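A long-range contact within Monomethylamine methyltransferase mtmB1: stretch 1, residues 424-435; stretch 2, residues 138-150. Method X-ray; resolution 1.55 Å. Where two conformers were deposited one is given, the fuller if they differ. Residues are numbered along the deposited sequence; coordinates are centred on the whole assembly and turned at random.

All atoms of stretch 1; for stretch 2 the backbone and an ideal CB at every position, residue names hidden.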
# COMPACT_ATOMS: atom_id res chain seq x y z
N THR A 424 31.70 19.73 19.47
CA THR A 424 31.03 18.72 18.67
C THR A 424 29.85 18.21 19.48
O THR A 424 29.74 18.48 20.67
CB THR A 424 31.95 17.51 18.38
OG1 THR A 424 32.35 16.92 19.61
CG2 THR A 424 33.17 17.95 17.59
N PHE A 425 28.97 17.47 18.81
CA PHE A 425 27.80 16.88 19.44
C PHE A 425 28.22 16.06 20.66
O PHE A 425 27.61 16.15 21.73
CB PHE A 425 27.08 15.98 18.42
CG PHE A 425 25.98 15.15 19.01
CD1 PHE A 425 24.78 15.73 19.42
CD2 PHE A 425 26.12 13.77 19.13
CE1 PHE A 425 23.74 14.94 19.93
CE2 PHE A 425 25.10 12.97 19.64
CZ PHE A 425 23.90 13.57 20.04
N GLN A 426 29.27 15.27 20.49
CA GLN A 426 29.76 14.40 21.55
C GLN A 426 30.26 15.17 22.78
O GLN A 426 30.25 14.64 23.89
CB GLN A 426 30.90 13.51 21.04
CG GLN A 426 30.52 12.50 19.97
CD GLN A 426 30.67 13.02 18.54
OE1 GLN A 426 30.91 12.25 17.61
NE2 GLN A 426 30.51 14.33 18.37
N GLU A 427 30.67 16.42 22.57
CA GLU A 427 31.18 17.24 23.66
C GLU A 427 30.13 18.05 24.43
O GLU A 427 30.29 18.28 25.62
CB GLU A 427 32.26 18.19 23.14
CG GLU A 427 33.44 17.49 22.47
CD GLU A 427 34.48 18.45 21.93
OE1 GLU A 427 34.13 19.32 21.10
OE2 GLU A 427 35.65 18.34 22.34
N CYS A 428 29.07 18.48 23.75
CA CYS A 428 28.05 19.28 24.44
C CYS A 428 26.73 18.56 24.66
O CYS A 428 25.74 19.17 25.08
CB CYS A 428 27.83 20.60 23.70
SG CYS A 428 27.30 20.45 21.99
N TYR A 429 26.71 17.26 24.38
CA TYR A 429 25.53 16.43 24.59
C TYR A 429 25.95 15.13 25.25
O TYR A 429 27.10 14.70 25.11
CB TYR A 429 24.86 16.04 23.26
CG TYR A 429 23.69 16.91 22.83
CD1 TYR A 429 23.89 18.22 22.42
CD2 TYR A 429 22.39 16.39 22.79
CE1 TYR A 429 22.83 19.01 21.98
CE2 TYR A 429 21.32 17.17 22.36
CZ TYR A 429 21.55 18.48 21.95
OH TYR A 429 20.51 19.26 21.50
N ASP A 430 25.03 14.52 25.98
CA ASP A 430 25.27 13.22 26.58
C ASP A 430 24.74 12.32 25.47
O ASP A 430 23.53 12.15 25.33
CB ASP A 430 24.48 13.07 27.89
CG ASP A 430 25.01 13.97 28.99
OD1 ASP A 430 26.24 13.98 29.22
OD2 ASP A 430 24.21 14.68 29.63
N VAL A 431 25.65 11.78 24.67
CA VAL A 431 25.28 10.94 23.52
C VAL A 431 24.34 9.78 23.81
O VAL A 431 23.44 9.50 23.01
CB VAL A 431 26.54 10.38 22.83
CG1 VAL A 431 26.15 9.52 21.64
CG2 VAL A 431 27.43 11.53 22.37
N LYS A 432 24.53 9.10 24.93
CA LYS A 432 23.69 7.96 25.27
C LYS A 432 22.20 8.27 25.39
O LYS A 432 21.36 7.49 24.94
CB LYS A 432 24.21 7.30 26.56
CG LYS A 432 25.48 6.50 26.34
CD LYS A 432 26.06 5.94 27.64
CE LYS A 432 26.74 7.02 28.46
NZ LYS A 432 27.48 6.45 29.62
N THR A 433 21.87 9.41 26.00
CA THR A 433 20.48 9.79 26.17
C THR A 433 20.05 10.90 25.21
O THR A 433 18.90 11.32 25.21
CB THR A 433 20.22 10.27 27.61
OG1 THR A 433 21.13 11.34 27.92
CG2 THR A 433 20.42 9.12 28.59
N VAL A 434 20.99 11.34 24.38
CA VAL A 434 20.74 12.40 23.41
C VAL A 434 20.15 13.64 24.07
O VAL A 434 19.11 14.15 23.65
CB VAL A 434 19.80 11.91 22.28
CG1 VAL A 434 19.81 12.91 21.12
CG2 VAL A 434 20.23 10.54 21.80
N THR A 435 20.81 14.11 25.12
CA THR A 435 20.35 15.30 25.83
C THR A 435 21.51 16.28 26.01
O THR A 435 22.65 15.87 26.22
CB THR A 435 19.78 14.94 27.21
OG1 THR A 435 20.73 14.16 27.94
CG2 THR A 435 18.49 14.13 27.06
N UNK A 138 29.07 6.58 13.28
CA UNK A 138 28.65 6.01 14.56
C UNK A 138 27.68 6.84 15.40
O UNK A 138 27.15 6.35 16.39
CB UNK A 138 29.90 5.74 15.40
N UNK A 139 27.45 8.09 15.01
CA UNK A 139 26.50 8.92 15.75
C UNK A 139 25.49 9.55 14.80
O UNK A 139 24.81 10.51 15.15
CB UNK A 139 27.23 10.01 16.54
N UNK A 140 25.37 8.98 13.60
CA UNK A 140 24.44 9.54 12.62
C UNK A 140 23.01 9.58 13.15
O UNK A 140 22.34 10.61 13.05
CB UNK A 140 24.49 8.73 11.32
N UNK A 141 22.54 8.48 13.73
CA UNK A 141 21.18 8.48 14.25
C UNK A 141 21.02 9.38 15.48
O UNK A 141 20.10 10.19 15.54
CB UNK A 141 20.76 7.05 14.60
N UNK A 142 21.91 9.26 16.48
CA UNK A 142 21.80 10.10 17.67
C UNK A 142 21.76 11.60 17.33
O UNK A 142 20.95 12.34 17.87
CB UNK A 142 22.97 9.81 18.61
N UNK A 143 22.65 12.03 16.45
CA UNK A 143 22.69 13.44 16.07
C UNK A 143 21.35 13.90 15.50
O UNK A 143 20.83 14.95 15.87
CB UNK A 143 23.80 13.68 15.05
N UNK A 144 20.78 13.12 14.59
CA UNK A 144 19.51 13.53 14.02
C UNK A 144 18.39 13.42 15.04
O UNK A 144 17.44 14.21 15.01
CB UNK A 144 19.18 12.69 12.78
N UNK A 145 18.51 12.48 15.97
CA UNK A 145 17.50 12.33 17.01
C UNK A 145 17.45 13.60 17.86
O UNK A 145 16.40 13.96 18.38
CB UNK A 145 17.79 11.11 17.88
N UNK A 146 18.59 14.28 18.00
CA UNK A 146 18.63 15.49 18.81
C UNK A 146 17.72 16.58 18.25
O UNK A 146 17.37 17.52 18.96
CB UNK A 146 20.07 16.01 18.91
N UNK A 147 17.34 16.46 16.98
CA UNK A 147 16.45 17.43 16.37
C UNK A 147 15.01 16.94 16.47
O UNK A 147 14.11 17.71 16.80
CB UNK A 147 16.84 17.68 14.91
N UNK A 148 14.81 15.65 16.20
CA UNK A 148 13.46 15.08 16.26
C UNK A 148 12.89 15.15 17.68
O UNK A 148 11.68 15.26 17.85
CB UNK A 148 13.48 13.63 15.77
N UNK A 149 13.77 15.10 18.68
CA UNK A 149 13.33 15.17 20.07
C UNK A 149 12.88 16.58 20.47
O UNK A 149 12.25 16.75 21.52
CB UNK A 149 14.46 14.71 20.99
N UNK A 150 13.19 17.57 19.65
CA UNK A 150 12.80 18.95 19.93
C UNK A 150 11.41 19.23 19.35
O UNK A 150 11.21 19.12 18.14
CB UNK A 150 13.83 19.93 19.36

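Position 138 has nothing of stretch 1 within 5.5 Å of its ideal CB, so the contact scarcely constrains it; it is Asp138.

At position 139 the CA-to-CB bond points toward stretch 1, and the ideal CB lies 4.7 Å from Phe425 CD2 and 5.2 Å from Val431 CG1. Phe425 and Val431 offer apolar surface and the end of the Gln426 side chain also lies close, so a medium aliphatic side chain would suit, though others are not excluded. The residue is Val139, at the N-cap position; its CG1 reaches Val431 CG1 at 4.4 Å.

Positions 140 and 141 are out of reach and could be almost anything helix-compatible; they are Phe140 and Met141.

Position 142 points toward stretch 1, with its ideal CB 3.9 Å from Phe425 CE2, 4.3 Å from Val434 CG2 and 4.4 Å from Val431 CG1. Three apolar side chains so close favour something compact, such as alanine, valine or proline. A phi of -55° permits proline, and the first turn of a helix tolerates its missing N-H. Pro142 is found, its CB 4.0 Å from Phe425 CE2, while its carbonyl O lies 3.5 Å from Val434 CG1.

Position 143 points away, yet its ideal CB is 4.7 Å from Phe425 CD2, so a branch could still turn back to the ring; valine, isoleucine or leucine would serve. In Val143, chi1 t brings CG2 over one face of Phe425, 3.9 Å from the ring centroid and 25° off the normal, a CH-pi contact.

Position 144 points away; His144 ND1 donates to Phe140 O at 2.7 Å.

Position 145 runs sideways, its ideal CB 4.2 Å from Val434 CG1; various apolar side chains would suit. Met145 makes a modest contact there through CB.

Position 146 points toward stretch 1 and is tightly framed: its ideal CB is 3.8 Å from Val434 CG1, 3.9 Å from Tyr429 CE2 and 4.0 Å from Phe425 CE1. Glycine, alanine or serine fits most readily. Ser146 packs its CB against all three, while OG, chi1 p, turns back to donate to Val143 O at 2.6 Å.

Positions 147 and 148 make no contact; they are Tyr147 and Ala148.

Position 149 points toward stretch 1, but its ideal CB is 5.4 Å from Val434 O, leaving room for leucine or methionine. Leu149 CD1 reaches Val434 CG1 at 3.8 Å.

Position 150 runs sideways with no close neighbour, so a long polar chain is possible. Glu150 OE2 accepts from a water 2.7 Å away, which accepts from Tyr429 OH at 2.6 Å, bridging the stretches.

Stretch 2 (138-150) DVFMPVHMSYALE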
# COMPACT_ATOMS: atom_id res chain seq x y z
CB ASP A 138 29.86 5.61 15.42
CG ASP A 138 30.81 6.75 15.68
OD1 ASP A 138 30.40 7.93 15.58
OD2 ASP A 138 31.99 6.47 16.01
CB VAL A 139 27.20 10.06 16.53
CG1 VAL A 139 28.05 9.47 17.65
CG2 VAL A 139 28.05 10.90 15.59
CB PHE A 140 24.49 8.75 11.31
CG PHE A 140 24.07 9.55 10.11
CD1 PHE A 140 24.86 10.61 9.66
CD2 PHE A 140 22.88 9.28 9.45
CE1 PHE A 140 24.46 11.38 8.58
CE2 PHE A 140 22.47 10.04 8.37
CZ PHE A 140 23.26 11.10 7.92
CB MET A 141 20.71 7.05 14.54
CG MET A 141 20.35 6.29 13.27
SD MET A 141 19.54 4.70 13.56
CE MET A 141 18.04 5.24 14.34
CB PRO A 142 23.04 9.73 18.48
CG PRO A 142 23.22 8.29 18.15
CD PRO A 142 22.98 8.25 16.65
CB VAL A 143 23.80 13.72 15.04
CG1 VAL A 143 23.63 15.11 14.45
CG2 VAL A 143 25.17 13.61 15.72
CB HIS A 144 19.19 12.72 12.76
CG HIS A 144 20.05 13.08 11.60
ND1 HIS A 144 21.31 12.55 11.41
CD2 HIS A 144 19.87 13.98 10.60
CE1 HIS A 144 21.87 13.11 10.35
NE2 HIS A 144 21.01 13.98 9.84
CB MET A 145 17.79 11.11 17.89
CG MET A 145 16.53 10.51 18.51
SD MET A 145 16.84 9.12 19.61
CE MET A 145 17.74 8.01 18.54
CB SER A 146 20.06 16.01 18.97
OG SER A 146 20.52 16.68 17.81
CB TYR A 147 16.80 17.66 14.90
CG TYR A 147 18.17 18.25 14.69
CD1 TYR A 147 19.29 17.44 14.64
CD2 TYR A 147 18.34 19.63 14.57
CE1 TYR A 147 20.56 17.98 14.46
CE2 TYR A 147 19.61 20.19 14.39
CZ TYR A 147 20.71 19.35 14.33
OH TYR A 147 21.96 19.88 14.12
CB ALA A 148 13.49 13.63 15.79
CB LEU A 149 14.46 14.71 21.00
CG LEU A 149 14.74 13.20 20.99
CD1 LEU A 149 16.04 12.91 21.73
CD2 LEU A 149 13.57 12.46 21.63
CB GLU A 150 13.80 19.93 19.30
CG GLU A 150 15.19 19.93 19.91
CD GLU A 150 15.19 20.42 21.35
OE1 GLU A 150 14.35 21.28 21.69
OE2 GLU A 150 16.04 19.95 22.14
O HOH W 1 18.07 18.33 21.42
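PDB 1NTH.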